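PDB 6HPN: antigen, P35 from Borreliella spielmanii A14S, which is an outer surface protein, probably a lipoprotein, of the PFam54 family, orthologous to Borrelia burgdorferi BBA64 and thought to take part in the pathogenesis of Lyme disease. Local coordinates for residues A[121-126]-A[160-165]; A[26-31]-A[155-160]; A[174-179]-A[191-196]; A[181-184]-A[188-191]; A[37-42]-A[85-90]. One frame throughout, in Å; residues are numbered along the deposited sequence.

Contact 1: residues A[121-126]-A[160-165]; sequences FSIQLA and KTLKEK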
# COMPACT_ATOMS: atom_id res chain seq x y z
N PHE A 121 2.31 0.90 -1.91
CA PHE A 121 2.14 -0.41 -2.58
C PHE A 121 2.30 -1.54 -1.55
O PHE A 121 1.41 -2.42 -1.51
CB PHE A 121 3.14 -0.55 -3.71
CG PHE A 121 3.20 -1.93 -4.29
CD1 PHE A 121 2.25 -2.35 -5.22
CD2 PHE A 121 4.19 -2.81 -3.91
CE1 PHE A 121 2.30 -3.62 -5.75
CE2 PHE A 121 4.23 -4.09 -4.44
CZ PHE A 121 3.28 -4.50 -5.35
N SER A 122 3.38 -1.51 -0.77
CA SER A 122 3.80 -2.59 0.16
C SER A 122 2.75 -2.77 1.25
O SER A 122 2.44 -3.92 1.59
CB SER A 122 5.13 -2.31 0.81
OG SER A 122 6.13 -2.14 -0.17
N ILE A 123 2.28 -1.68 1.83
CA ILE A 123 1.25 -1.73 2.91
C ILE A 123 0.04 -2.45 2.35
O ILE A 123 -0.47 -3.35 3.00
CB ILE A 123 0.89 -0.33 3.41
CG1 ILE A 123 2.05 0.31 4.17
CG2 ILE A 123 -0.37 -0.38 4.25
CD1 ILE A 123 1.86 1.79 4.41
N GLN A 124 -0.41 -2.05 1.17
CA GLN A 124 -1.66 -2.56 0.56
C GLN A 124 -1.46 -4.02 0.12
O GLN A 124 -2.36 -4.82 0.34
CB GLN A 124 -2.02 -1.70 -0.65
CG GLN A 124 -3.37 -2.04 -1.24
CD GLN A 124 -4.53 -1.84 -0.28
OE1 GLN A 124 -4.67 -0.81 0.38
NE2 GLN A 124 -5.40 -2.82 -0.22
N LEU A 125 -0.33 -4.32 -0.51
CA LEU A 125 0.05 -5.70 -0.87
C LEU A 125 -0.06 -6.58 0.37
O LEU A 125 -0.65 -7.63 0.27
CB LEU A 125 1.47 -5.75 -1.42
CG LEU A 125 1.91 -7.14 -1.86
CD1 LEU A 125 1.02 -7.68 -2.96
CD2 LEU A 125 3.36 -7.13 -2.31
N ALA A 126 0.46 -6.12 1.50
CA ALA A 126 0.50 -6.90 2.75
C ALA A 126 -0.93 -7.20 3.22
O ALA A 126 -1.19 -8.38 3.57
CB ALA A 126 1.31 -6.19 3.79
N LYS A 160 -3.74 -1.19 9.38
CA LYS A 160 -4.64 -0.03 9.16
C LYS A 160 -3.89 1.24 9.60
O LYS A 160 -3.88 2.21 8.85
CB LYS A 160 -5.97 -0.26 9.89
CG LYS A 160 -7.06 0.73 9.52
CD LYS A 160 -8.37 0.54 10.25
CE LYS A 160 -9.06 1.87 10.49
NZ LYS A 160 -10.27 1.73 11.31
N THR A 161 -3.19 1.20 10.72
CA THR A 161 -2.39 2.34 11.21
C THR A 161 -1.40 2.80 10.12
O THR A 161 -1.34 4.02 9.88
CB THR A 161 -1.71 1.97 12.52
OG1 THR A 161 -2.80 1.88 13.43
CG2 THR A 161 -0.70 3.00 13.00
N LEU A 162 -0.66 1.88 9.50
CA LEU A 162 0.33 2.22 8.45
C LEU A 162 -0.38 2.88 7.28
O LEU A 162 0.09 3.93 6.81
CB LEU A 162 1.02 0.95 7.95
CG LEU A 162 1.87 0.22 8.97
CD1 LEU A 162 2.32 -1.11 8.41
CD2 LEU A 162 3.07 1.06 9.38
N LYS A 163 -1.48 2.27 6.83
CA LYS A 163 -2.29 2.83 5.73
C LYS A 163 -2.80 4.21 6.14
O LYS A 163 -2.69 5.14 5.33
CB LYS A 163 -3.43 1.90 5.31
CG LYS A 163 -3.93 2.17 3.90
CD LYS A 163 -5.18 1.48 3.47
CE LYS A 163 -5.70 2.06 2.19
NZ LYS A 163 -6.61 1.13 1.49
N GLU A 164 -3.28 4.36 7.38
CA GLU A 164 -3.83 5.66 7.86
C GLU A 164 -2.73 6.72 7.79
O GLU A 164 -3.01 7.78 7.21
CB GLU A 164 -4.50 5.50 9.21
CG GLU A 164 -6.01 5.40 9.03
CD GLU A 164 -6.80 4.84 10.19
OE1 GLU A 164 -6.21 4.63 11.29
OE2 GLU A 164 -8.02 4.59 10.00
N LYS A 165 -1.53 6.41 8.27
CA LYS A 165 -0.36 7.33 8.27
C LYS A 165 0.02 7.69 6.82
O LYS A 165 0.27 8.87 6.54
CB LYS A 165 0.79 6.70 9.08
CG LYS A 165 2.06 7.54 9.20
CD LYS A 165 2.23 8.33 10.49
CE LYS A 165 3.34 9.36 10.40
NZ LYS A 165 2.84 10.66 9.86
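Ile123 makes the apolar half of this contact, reaching from helix 106-135 to helix 146-179, whose segments run close to antiparallel at 150° with their axes 9.8 Å apart. Its two branches divide the work. CD1 lies against Leu162, 3.7 Å from Leu162 CB, while CG2 rests against the next residue, 3.9 Å from Lys163 N and 4.0 Å from Lys163 CB. With CG1 set beside the backbone N (chi1 -69°) the longer branch goes to Leu162 and the shorter one to Lys163. Leu162 itself continues past Ile123 onto Ile206 and Leu209 of helix 200-221.

The polar half is one hydrogen bond. Lys163 NZ donates it to Gln124 OE1 at 3.0 Å, approaching the carbonyl oxygen at a C=O...N angle of 145° and tilted 20° from its plane. The lysine arrives stretched out, whereas the Gln124 chain folds at chi2 (62°) to bring its amide over.

Lys163 NZ is also bonded to Thr83 O and Asn86 OD1, and Gln124 NE2 turns to Glu128 OE2. Three oxygens therefore share the ammonium group, which probably keeps its charge and ties the end of helix 75-84 to both helices here.

Contact 2: residues A[26-31]-A[155-160]; sequences LDRSED and DFDKLK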
# COMPACT_ATOMS: atom_id res chain seq x y z
N LEU A 26 -12.84 -12.98 9.02
CA LEU A 26 -13.31 -13.27 7.64
C LEU A 26 -13.84 -11.98 7.02
O LEU A 26 -13.49 -11.73 5.84
CB LEU A 26 -14.37 -14.36 7.66
CG LEU A 26 -13.84 -15.74 8.05
CD1 LEU A 26 -14.96 -16.73 8.28
CD2 LEU A 26 -12.89 -16.27 7.01
N ASP A 27 -14.61 -11.20 7.78
CA ASP A 27 -15.20 -9.94 7.27
C ASP A 27 -14.08 -9.03 6.75
O ASP A 27 -14.21 -8.51 5.64
CB ASP A 27 -15.94 -9.18 8.37
CG ASP A 27 -17.29 -9.73 8.76
OD1 ASP A 27 -17.68 -10.78 8.23
OD2 ASP A 27 -17.94 -9.10 9.61
N ARG A 28 -13.05 -8.79 7.56
CA ARG A 28 -11.90 -7.88 7.26
C ARG A 28 -11.14 -8.41 6.04
O ARG A 28 -10.77 -7.58 5.18
CB ARG A 28 -10.99 -7.75 8.47
CG ARG A 28 -11.61 -7.00 9.64
CD ARG A 28 -10.72 -6.96 10.87
NE ARG A 28 -11.23 -6.07 11.90
CZ ARG A 28 -10.51 -5.56 12.90
NH1 ARG A 28 -9.23 -5.85 13.03
NH2 ARG A 28 -11.09 -4.76 13.78
N SER A 29 -10.94 -9.73 5.97
CA SER A 29 -10.30 -10.46 4.84
C SER A 29 -11.09 -10.23 3.54
O SER A 29 -10.51 -9.67 2.61
CB SER A 29 -10.18 -11.93 5.14
OG SER A 29 -9.30 -12.17 6.23
N GLU A 30 -12.36 -10.64 3.53
CA GLU A 30 -13.34 -10.52 2.41
C GLU A 30 -13.53 -9.06 2.01
O GLU A 30 -13.64 -8.79 0.82
CB GLU A 30 -14.66 -11.19 2.78
CG GLU A 30 -14.85 -12.53 2.09
CD GLU A 30 -15.76 -13.47 2.85
OE1 GLU A 30 -16.69 -12.96 3.56
OE2 GLU A 30 -15.54 -14.72 2.76
N ASP A 31 -13.55 -8.13 2.95
CA ASP A 31 -13.60 -6.68 2.59
C ASP A 31 -12.39 -6.35 1.71
O ASP A 31 -12.58 -5.87 0.59
CB ASP A 31 -13.64 -5.75 3.81
CG ASP A 31 -14.98 -5.66 4.52
OD1 ASP A 31 -15.99 -6.24 4.03
OD2 ASP A 31 -15.03 -5.01 5.56
N ASP A 155 -3.98 -7.87 13.76
CA ASP A 155 -2.96 -7.61 12.70
C ASP A 155 -3.55 -6.63 11.67
O ASP A 155 -2.86 -5.69 11.23
CB ASP A 155 -2.44 -8.91 12.09
CG ASP A 155 -1.30 -9.58 12.85
OD1 ASP A 155 -0.79 -8.96 13.84
OD2 ASP A 155 -0.89 -10.72 12.42
N PHE A 156 -4.83 -6.80 11.37
CA PHE A 156 -5.58 -5.87 10.49
C PHE A 156 -5.54 -4.44 11.05
O PHE A 156 -5.43 -3.51 10.23
CB PHE A 156 -7.00 -6.40 10.33
CG PHE A 156 -7.09 -7.61 9.45
CD1 PHE A 156 -6.76 -7.54 8.10
CD2 PHE A 156 -7.55 -8.82 9.94
CE1 PHE A 156 -6.86 -8.65 7.28
CE2 PHE A 156 -7.66 -9.93 9.11
CZ PHE A 156 -7.32 -9.84 7.78
N ASP A 157 -5.61 -4.27 12.38
CA ASP A 157 -5.61 -2.94 13.05
C ASP A 157 -4.22 -2.35 12.90
O ASP A 157 -4.12 -1.17 12.58
CB ASP A 157 -6.04 -3.02 14.51
CG ASP A 157 -7.54 -3.24 14.70
OD1 ASP A 157 -8.29 -2.91 13.79
OD2 ASP A 157 -7.94 -3.71 15.77
N LYS A 158 -3.19 -3.17 13.02
CA LYS A 158 -1.77 -2.73 12.87
C LYS A 158 -1.49 -2.27 11.43
O LYS A 158 -0.88 -1.18 11.28
CB LYS A 158 -0.83 -3.85 13.31
CG LYS A 158 -0.59 -3.86 14.80
CD LYS A 158 0.02 -5.14 15.32
CE LYS A 158 -0.35 -5.38 16.77
NZ LYS A 158 0.69 -6.19 17.44
N LEU A 159 -1.93 -3.01 10.41
CA LEU A 159 -1.75 -2.56 9.01
C LEU A 159 -2.57 -1.30 8.76
O LEU A 159 -2.11 -0.44 7.99
CB LEU A 159 -2.17 -3.68 8.06
CG LEU A 159 -1.27 -4.90 8.06
CD1 LEU A 159 -1.83 -6.00 7.18
CD2 LEU A 159 0.14 -4.53 7.61
N LYS A 160 -3.74 -1.19 9.38
CA LYS A 160 -4.64 -0.03 9.16
C LYS A 160 -3.89 1.24 9.60
O LYS A 160 -3.88 2.21 8.85
CB LYS A 160 -5.97 -0.26 9.89
CG LYS A 160 -7.06 0.73 9.52
CD LYS A 160 -8.37 0.54 10.25
CE LYS A 160 -9.06 1.87 10.49
NZ LYS A 160 -10.27 1.73 11.31
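Arg28 of helix 16-40 and Phe156 of helix 146-179 form the close-packed part of this contact. Arg28 CB sits over the middle of the Phe156 ring, 3.9 Å from its centroid and 11° off the normal, a CH-pi contact made squarely on the face. Further out, Arg28 CD passes 3.8 Å from Phe156 CD2, so the aliphatic chain follows the ring back toward its root. The far end of the ring meets the next residue of helix 16-40, Phe156 CZ lying 3.4 Å from Ser29 OG; that hydroxyl is hydrogen-bonded to Ile25 O one turn back. Helix 106-135 adds to the packing, with Ile134 and Leu135 against Ser29 and Ser131 against Phe156.

The other side is polar and looser. Extended from CG to NE, the arginine carries its guanidinium past the ring to Asp157, and a salt bridge joins Arg28 NH1 to Asp157 OD1 at 3.2 Å. The fit is not the flat, two-pronged kind: guanidinium and carboxylate planes stand 61° apart, and Arg28 NH2 is slightly farther from the same oxygen, at 3.4 Å from Asp157 OD1. Tyr153 adds a cation-pi contact to Arg28, so the charge is met by an aromatic ring as well as by an acid.

The axes of the two segments keep 11.5 Å apart and make 43°, a spacing bridged by long side chains. It is ordinary helix-on-helix packing, by which the N-terminal helix packs at a slant against the all-helical body seen in this PFam54 protein.

Contact 3: residues A[174-179]-A[191-196]; sequences IKEYNA and HDNVEL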
# COMPACT_ATOMS: atom_id res chain seq x y z
N ILE A 174 -0.28 17.27 -0.19
CA ILE A 174 -1.23 17.95 -1.12
C ILE A 174 -1.66 19.30 -0.52
O ILE A 174 -1.57 20.31 -1.25
CB ILE A 174 -2.42 17.02 -1.43
CG1 ILE A 174 -1.97 15.84 -2.29
CG2 ILE A 174 -3.57 17.77 -2.10
CD1 ILE A 174 -3.03 14.81 -2.54
N LYS A 175 -2.13 19.31 0.73
CA LYS A 175 -2.60 20.53 1.42
C LYS A 175 -1.46 21.55 1.41
O LYS A 175 -1.73 22.68 1.01
CB LYS A 175 -3.05 20.22 2.85
CG LYS A 175 -4.56 20.14 3.02
CD LYS A 175 -5.09 18.97 3.87
CE LYS A 175 -6.39 18.39 3.32
NZ LYS A 175 -6.78 17.12 3.98
N GLU A 176 -0.25 21.13 1.79
CA GLU A 176 0.91 22.03 2.00
C GLU A 176 1.38 22.58 0.65
O GLU A 176 1.71 23.80 0.58
CB GLU A 176 2.03 21.31 2.75
CG GLU A 176 1.66 21.04 4.19
CD GLU A 176 2.42 19.91 4.87
OE1 GLU A 176 3.45 19.47 4.33
OE2 GLU A 176 1.97 19.48 5.95
N TYR A 177 1.39 21.73 -0.38
CA TYR A 177 1.80 22.09 -1.76
C TYR A 177 0.83 23.16 -2.26
O TYR A 177 1.25 24.12 -2.96
CB TYR A 177 1.87 20.85 -2.65
CG TYR A 177 2.26 21.12 -4.09
CD1 TYR A 177 3.59 21.15 -4.50
CD2 TYR A 177 1.29 21.38 -5.04
CE1 TYR A 177 3.93 21.43 -5.83
CE2 TYR A 177 1.61 21.68 -6.36
CZ TYR A 177 2.93 21.70 -6.76
OH TYR A 177 3.20 21.98 -8.08
N ASN A 178 -0.45 23.01 -1.94
CA ASN A 178 -1.50 23.90 -2.48
C ASN A 178 -1.58 25.19 -1.63
O ASN A 178 -2.17 26.16 -2.12
CB ASN A 178 -2.86 23.20 -2.55
CG ASN A 178 -2.96 22.17 -3.66
OD1 ASN A 178 -2.44 22.34 -4.77
ND2 ASN A 178 -3.66 21.08 -3.38
N ALA A 179 -0.99 25.20 -0.41
CA ALA A 179 -1.04 26.35 0.53
C ALA A 179 0.23 27.19 0.42
O ALA A 179 0.22 28.33 0.91
CB ALA A 179 -1.23 25.86 1.94
N HIS A 191 11.40 18.51 -2.12
CA HIS A 191 12.15 17.27 -1.86
C HIS A 191 12.25 17.06 -0.35
O HIS A 191 11.83 16.00 0.13
CB HIS A 191 13.52 17.34 -2.54
CG HIS A 191 14.46 16.32 -2.03
ND1 HIS A 191 14.57 15.07 -2.62
CD2 HIS A 191 15.31 16.34 -0.98
CE1 HIS A 191 15.47 14.36 -1.96
NE2 HIS A 191 15.93 15.12 -0.94
N ASP A 192 12.77 18.07 0.35
CA ASP A 192 12.93 18.06 1.82
C ASP A 192 11.59 17.70 2.47
O ASP A 192 11.60 16.82 3.33
CB ASP A 192 13.45 19.40 2.33
CG ASP A 192 14.89 19.73 1.96
OD1 ASP A 192 15.54 18.94 1.24
OD2 ASP A 192 15.33 20.80 2.39
N ASN A 193 10.50 18.37 2.11
CA ASN A 193 9.16 18.18 2.74
C ASN A 193 8.78 16.69 2.68
O ASN A 193 8.40 16.09 3.72
CB ASN A 193 8.08 19.05 2.07
CG ASN A 193 6.67 18.77 2.56
OD1 ASN A 193 6.16 17.66 2.37
ND2 ASN A 193 6.01 19.75 3.15
N VAL A 194 8.90 16.11 1.49
CA VAL A 194 8.57 14.68 1.23
C VAL A 194 9.52 13.78 2.02
O VAL A 194 8.99 12.87 2.70
CB VAL A 194 8.63 14.37 -0.27
CG1 VAL A 194 8.42 12.89 -0.53
CG2 VAL A 194 7.61 15.21 -1.03
N GLU A 195 10.83 14.04 1.97
CA GLU A 195 11.85 13.19 2.67
C GLU A 195 11.58 13.13 4.18
O GLU A 195 11.76 12.06 4.76
CB GLU A 195 13.26 13.70 2.42
CG GLU A 195 14.32 12.74 2.93
CD GLU A 195 15.67 12.91 2.26
OE1 GLU A 195 15.92 14.00 1.76
OE2 GLU A 195 16.44 11.95 2.21
N LEU A 196 11.16 14.24 4.79
CA LEU A 196 10.86 14.29 6.25
C LEU A 196 9.72 13.32 6.55
O LEU A 196 9.81 12.63 7.56
CB LEU A 196 10.49 15.71 6.69
CG LEU A 196 11.68 16.67 6.85
CD1 LEU A 196 11.19 18.07 7.26
CD2 LEU A 196 12.70 16.15 7.86
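The two segments come no closer in their backbones than 9.1 Å, between Glu176 CA and Asn193 CA, a gap bridged by the side chains of this one pair. They belong to a helical hairpin: helix 146-179 runs out, the short helix 181-185 makes the turn, and helix 187-197 returns, all at one end of this all-helical fold. The meeting of Glu176 with Asn193 buries just 69 Å² in all.

Both side chains set out toward the opposite helix. Asn193 holds CG anti to its own nitrogen (chi1 173°), which sends the amide straight out, while the glutamate chain is extended beyond CG and brings its carboxylate to meet it. The carboxylate and amide planes are turned 64° against each other, yet the bond does not suffer, because the acceptor lies almost exactly in the amide plane of Asn193 and is approached nearly end-on to its C-O bond.

Lys197, just past segment 191-196 on the same helix, is the stronger partner of the carboxylate. Lys197 NZ makes a salt bridge to Glu176 OE1 and a hydrogen bond to Asn193 OD1, so lysine, amide and acid form a small closed network that fixes which way round the Asn193 amide sits. Leu183 of helix 181-185 packs against both residues. The joining bond runs from Asn193 ND2 to Glu176 OE1, 2.8 Å long with an N-H...O angle of 169°.

Contact 4: residues A[181-184]-A[188-191]; sequences PELR and SKLH
Leu183 and Leu190 meet at the turn of a helical hairpin, where the short, weakly bonded helix 181-185 gives way to helix 187-197. Here the backbones are close, Leu183 CA lying 4.9 Å from Leu190 CA, and the side chains have to fit in beside main-chain atoms instead of interlocking with one another.

The two leucines are set differently. In Leu183 CG stands beside the backbone N (chi1 -68°), an orientation that carries CD2 across to the returning helix, where it touches Lys189 O at 3.6 Å. Leu190 instead swings CG away from its own N (chi1 -177°) and lies with its flank against the carbonyl oxygen of Leu183: Leu190 CB is 3.7 Å from Leu183 O, with CG and both methyls only slightly farther from that oxygen. Direct leucine-to-leucine contact is slacker, 4.4 Å from Leu183 CB to Leu190 CD1. Beyond the pair, Leu190 goes on to Ile98 and Leu102 of helix 89-102 and to Tyr177, and Leu183 to Glu176, so the bend is seated on two longer helices.

On the exposed side Glu182 and Lys189 pass each other at about a right angle. Both chains are bent, the glutamate at chi2 and the lysine at chi2 and chi3. What touches is aliphatic, although the charges are opposite: Glu182 OE1 and Lys189 NZ remain 4.9 Å apart, too far for a salt bridge, and any attraction is probably softened by solvent. The actual meeting point is carbon on carbon, Glu182 CG against Lys189 CE at 3.7 Å.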
# COMPACT_ATOMS: atom_id res chain seq x y z
N PRO A 181 3.31 28.53 -2.13
CA PRO A 181 4.00 28.74 -3.41
C PRO A 181 5.46 28.30 -3.48
O PRO A 181 5.91 28.01 -4.58
CB PRO A 181 3.97 30.27 -3.54
CG PRO A 181 2.68 30.66 -2.88
CD PRO A 181 2.55 29.72 -1.71
N GLU A 182 6.18 28.34 -2.35
CA GLU A 182 7.61 27.95 -2.29
C GLU A 182 7.75 26.47 -2.66
O GLU A 182 8.69 26.13 -3.40
CB GLU A 182 8.22 28.21 -0.92
CG GLU A 182 9.72 27.93 -0.88
CD GLU A 182 10.61 29.14 -0.68
OE1 GLU A 182 10.25 29.96 0.18
OE2 GLU A 182 11.66 29.25 -1.37
N LEU A 183 6.82 25.62 -2.18
CA LEU A 183 6.85 24.17 -2.49
C LEU A 183 6.56 23.97 -3.99
O LEU A 183 6.99 22.94 -4.54
CB LEU A 183 5.88 23.41 -1.58
CG LEU A 183 6.27 23.38 -0.09
CD1 LEU A 183 5.16 22.79 0.76
CD2 LEU A 183 7.58 22.62 0.15
N ARG A 184 5.92 24.93 -4.66
CA ARG A 184 5.62 24.84 -6.11
C ARG A 184 6.82 25.35 -6.94
O ARG A 184 6.88 25.03 -8.12
CB ARG A 184 4.30 25.56 -6.40
CG ARG A 184 3.17 25.11 -5.47
CD ARG A 184 1.77 25.48 -5.94
NE ARG A 184 1.45 26.89 -5.76
CZ ARG A 184 0.77 27.43 -4.74
NH1 ARG A 184 0.31 26.69 -3.73
NH2 ARG A 184 0.57 28.73 -4.72
N SER A 188 13.91 21.92 -4.42
CA SER A 188 14.73 21.32 -3.35
C SER A 188 14.01 21.44 -2.00
O SER A 188 14.32 20.66 -1.07
CB SER A 188 16.11 21.95 -3.37
OG SER A 188 16.39 22.57 -2.15
N LYS A 189 13.02 22.33 -1.90
CA LYS A 189 12.21 22.47 -0.66
C LYS A 189 11.10 21.41 -0.66
O LYS A 189 10.73 20.92 0.42
CB LYS A 189 11.66 23.89 -0.60
CG LYS A 189 11.92 24.64 0.70
CD LYS A 189 10.75 24.59 1.68
CE LYS A 189 10.36 25.96 2.21
NZ LYS A 189 8.98 25.96 2.76
N LEU A 190 10.58 21.09 -1.84
CA LEU A 190 9.54 20.06 -2.03
C LEU A 190 10.17 18.72 -1.67
O LEU A 190 9.52 17.91 -1.00
CB LEU A 190 9.06 20.06 -3.48
CG LEU A 190 7.92 19.08 -3.82
CD1 LEU A 190 6.69 19.30 -2.93
CD2 LEU A 190 7.53 19.18 -5.29
N HIS A 191 11.40 18.51 -2.12
CA HIS A 191 12.15 17.27 -1.86
C HIS A 191 12.25 17.06 -0.35
O HIS A 191 11.83 16.00 0.13
CB HIS A 191 13.52 17.34 -2.54
CG HIS A 191 14.46 16.32 -2.03
ND1 HIS A 191 14.57 15.07 -2.62
CD2 HIS A 191 15.31 16.34 -0.98
CE1 HIS A 191 15.47 14.36 -1.96
NE2 HIS A 191 15.93 15.12 -0.94

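Contact 5: residues A[37-42]-A[85-90]; sequences EIDSNK and LNFNEG
A Schellman motif ends helix 75-84 just before this contact, and the turn it makes delivers Phe87 to the C-terminal end of helix 16-40. Asn86, with positive phi, is the C-prime residue; Phe87 N returns to Tyr82 O and Asn86 N to Thr83 O. Two residues on, Asn88 takes the N-cap position of helix 89-102, its OD1 accepting from Val91 N, so the link between two helices is short and well defined at both ends.

Phe87 is the apolar residue that meets helix 16-40 and the residues just after it. The side chains of Asp39 and Lys42 run alongside that of Phe87 but point the other way. Lys42, stretched out beyond CG, lays its methylene over one face: Lys42 CD is 4.0 Å from the ring centroid, 15° off the normal and displaced toward the rim, a CH-pi contact. Its ammonium continues to the root of the phenylalanine, Lys42 NZ lying 3.8 Å from Phe87 CB. Asp39 is packed against the CD2 side of the ring, with Asp39 CG 3.4 Å from Phe87 CD2 and the carboxylate and ring planes 58° apart.

The acid is buried, but both its oxygens have partners. Asp39 OD2 takes a hydrogen bond from Thr83 OG1, on the helix that the Schellman turn closes, and Lys42 pairs with the other oxygen, which probably favours the ionised acid. Phe49, from a loop, also lies against Phe87. The lysine reaches Asp39 OD1 on the anti side, 33° out of the carboxylate plane, with Lys42 NZ to Asp39 OD1 3.0 Å.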
# COMPACT_ATOMS: atom_id res chain seq x y z
N GLU A 37 -11.06 -6.42 -6.09
CA GLU A 37 -11.65 -6.87 -7.38
C GLU A 37 -12.51 -5.73 -7.93
O GLU A 37 -12.40 -5.46 -9.16
CB GLU A 37 -12.33 -8.24 -7.35
CG GLU A 37 -13.38 -8.47 -6.28
CD GLU A 37 -13.49 -9.91 -5.78
OE1 GLU A 37 -12.68 -10.76 -6.20
OE2 GLU A 37 -14.40 -10.18 -4.95
N ILE A 38 -13.23 -5.02 -7.07
CA ILE A 38 -14.03 -3.83 -7.47
C ILE A 38 -13.11 -2.70 -7.97
O ILE A 38 -13.50 -1.99 -8.92
CB ILE A 38 -14.92 -3.37 -6.30
CG1 ILE A 38 -16.10 -4.31 -6.11
CG2 ILE A 38 -15.37 -1.93 -6.47
CD1 ILE A 38 -16.69 -4.24 -4.73
N ASP A 39 -11.96 -2.50 -7.31
CA ASP A 39 -10.98 -1.46 -7.72
C ASP A 39 -10.44 -1.89 -9.07
O ASP A 39 -10.43 -1.06 -10.00
CB ASP A 39 -9.89 -1.26 -6.66
CG ASP A 39 -10.28 -0.24 -5.60
OD1 ASP A 39 -11.43 0.22 -5.66
OD2 ASP A 39 -9.43 0.10 -4.75
N SER A 40 -10.13 -3.17 -9.19
CA SER A 40 -9.54 -3.77 -10.41
C SER A 40 -10.43 -3.51 -11.64
O SER A 40 -9.91 -3.09 -12.66
CB SER A 40 -9.28 -5.23 -10.24
OG SER A 40 -9.39 -5.87 -11.50
N ASN A 41 -11.73 -3.73 -11.60
CA ASN A 41 -12.47 -3.57 -12.87
C ASN A 41 -13.07 -2.16 -12.91
O ASN A 41 -14.14 -1.99 -13.45
CB ASN A 41 -13.38 -4.77 -13.18
CG ASN A 41 -14.31 -5.07 -12.04
OD1 ASN A 41 -14.88 -4.15 -11.47
ND2 ASN A 41 -14.38 -6.34 -11.67
N LYS A 42 -12.33 -1.17 -12.42
CA LYS A 42 -12.55 0.27 -12.72
C LYS A 42 -11.59 0.71 -13.83
O LYS A 42 -11.68 1.90 -14.21
CB LYS A 42 -12.20 1.15 -11.51
CG LYS A 42 -13.24 1.23 -10.42
CD LYS A 42 -12.82 2.09 -9.25
CE LYS A 42 -13.79 1.90 -8.10
NZ LYS A 42 -13.23 2.36 -6.80
N LEU A 85 -4.30 4.27 -1.83
CA LEU A 85 -4.83 5.65 -1.62
C LEU A 85 -6.36 5.66 -1.72
O LEU A 85 -6.88 6.73 -1.99
CB LEU A 85 -4.25 6.59 -2.67
CG LEU A 85 -2.73 6.64 -2.66
CD1 LEU A 85 -2.20 7.18 -3.97
CD2 LEU A 85 -2.25 7.48 -1.49
N ASN A 86 -7.01 4.51 -1.50
CA ASN A 86 -8.49 4.35 -1.40
C ASN A 86 -9.14 4.57 -2.77
O ASN A 86 -10.34 4.85 -2.81
CB ASN A 86 -9.07 5.24 -0.30
CG ASN A 86 -8.85 4.71 1.10
OD1 ASN A 86 -8.47 3.54 1.29
ND2 ASN A 86 -9.07 5.55 2.10
N PHE A 87 -8.38 4.45 -3.85
CA PHE A 87 -8.88 4.72 -5.22
C PHE A 87 -9.64 6.06 -5.27
O PHE A 87 -10.70 6.16 -5.93
CB PHE A 87 -9.75 3.56 -5.72
CG PHE A 87 -9.43 3.25 -7.15
CD1 PHE A 87 -9.73 4.17 -8.14
CD2 PHE A 87 -8.70 2.12 -7.48
CE1 PHE A 87 -9.35 3.93 -9.45
CE2 PHE A 87 -8.34 1.87 -8.80
CZ PHE A 87 -8.66 2.79 -9.78
N ASN A 88 -9.14 7.08 -4.58
CA ASN A 88 -9.65 8.46 -4.67
C ASN A 88 -8.92 9.14 -5.82
O ASN A 88 -7.76 9.51 -5.63
CB ASN A 88 -9.43 9.19 -3.36
CG ASN A 88 -9.97 10.61 -3.38
OD1 ASN A 88 -9.86 11.33 -4.37
ND2 ASN A 88 -10.52 11.02 -2.26
N GLU A 89 -9.56 9.27 -6.99
CA GLU A 89 -8.96 9.83 -8.23
C GLU A 89 -8.34 11.19 -7.93
O GLU A 89 -7.17 11.43 -8.37
CB GLU A 89 -9.99 10.04 -9.33
CG GLU A 89 -10.32 8.80 -10.15
CD GLU A 89 -11.30 7.88 -9.46
OE1 GLU A 89 -11.60 8.11 -8.24
OE2 GLU A 89 -11.78 6.95 -10.13
N GLY A 90 -9.10 12.07 -7.25
CA GLY A 90 -8.66 13.44 -6.93
C GLY A 90 -7.25 13.40 -6.38
O GLY A 90 -6.34 14.01 -6.99

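In the fold
The chain is the C-terminal part of a longer protein. Helix 146-179 carries contacts 1, 2 and 3 along its length. Contacts 1 and 2 are neighbours, centres 11 Å apart, sharing Lys160 and touching where Ile123 CG2 lies 4.1 Å from Leu159 O. Contact 5 joins contact 1 through Lys163 NZ and Asn86 OD1, 3.1 Å apart, and shares helix 16-40 with contact 2, their nearest atoms about 6 Å apart. Contacts 3 and 4 form the far end, centres 7 Å apart, with His191 in common and Tyr177 O probably hydrogen-bonded to Arg184 NH1 at 2.8 Å. Contacts 2 and 4 lie on opposite sides of the chain's centre, their centres about 36 Å apart.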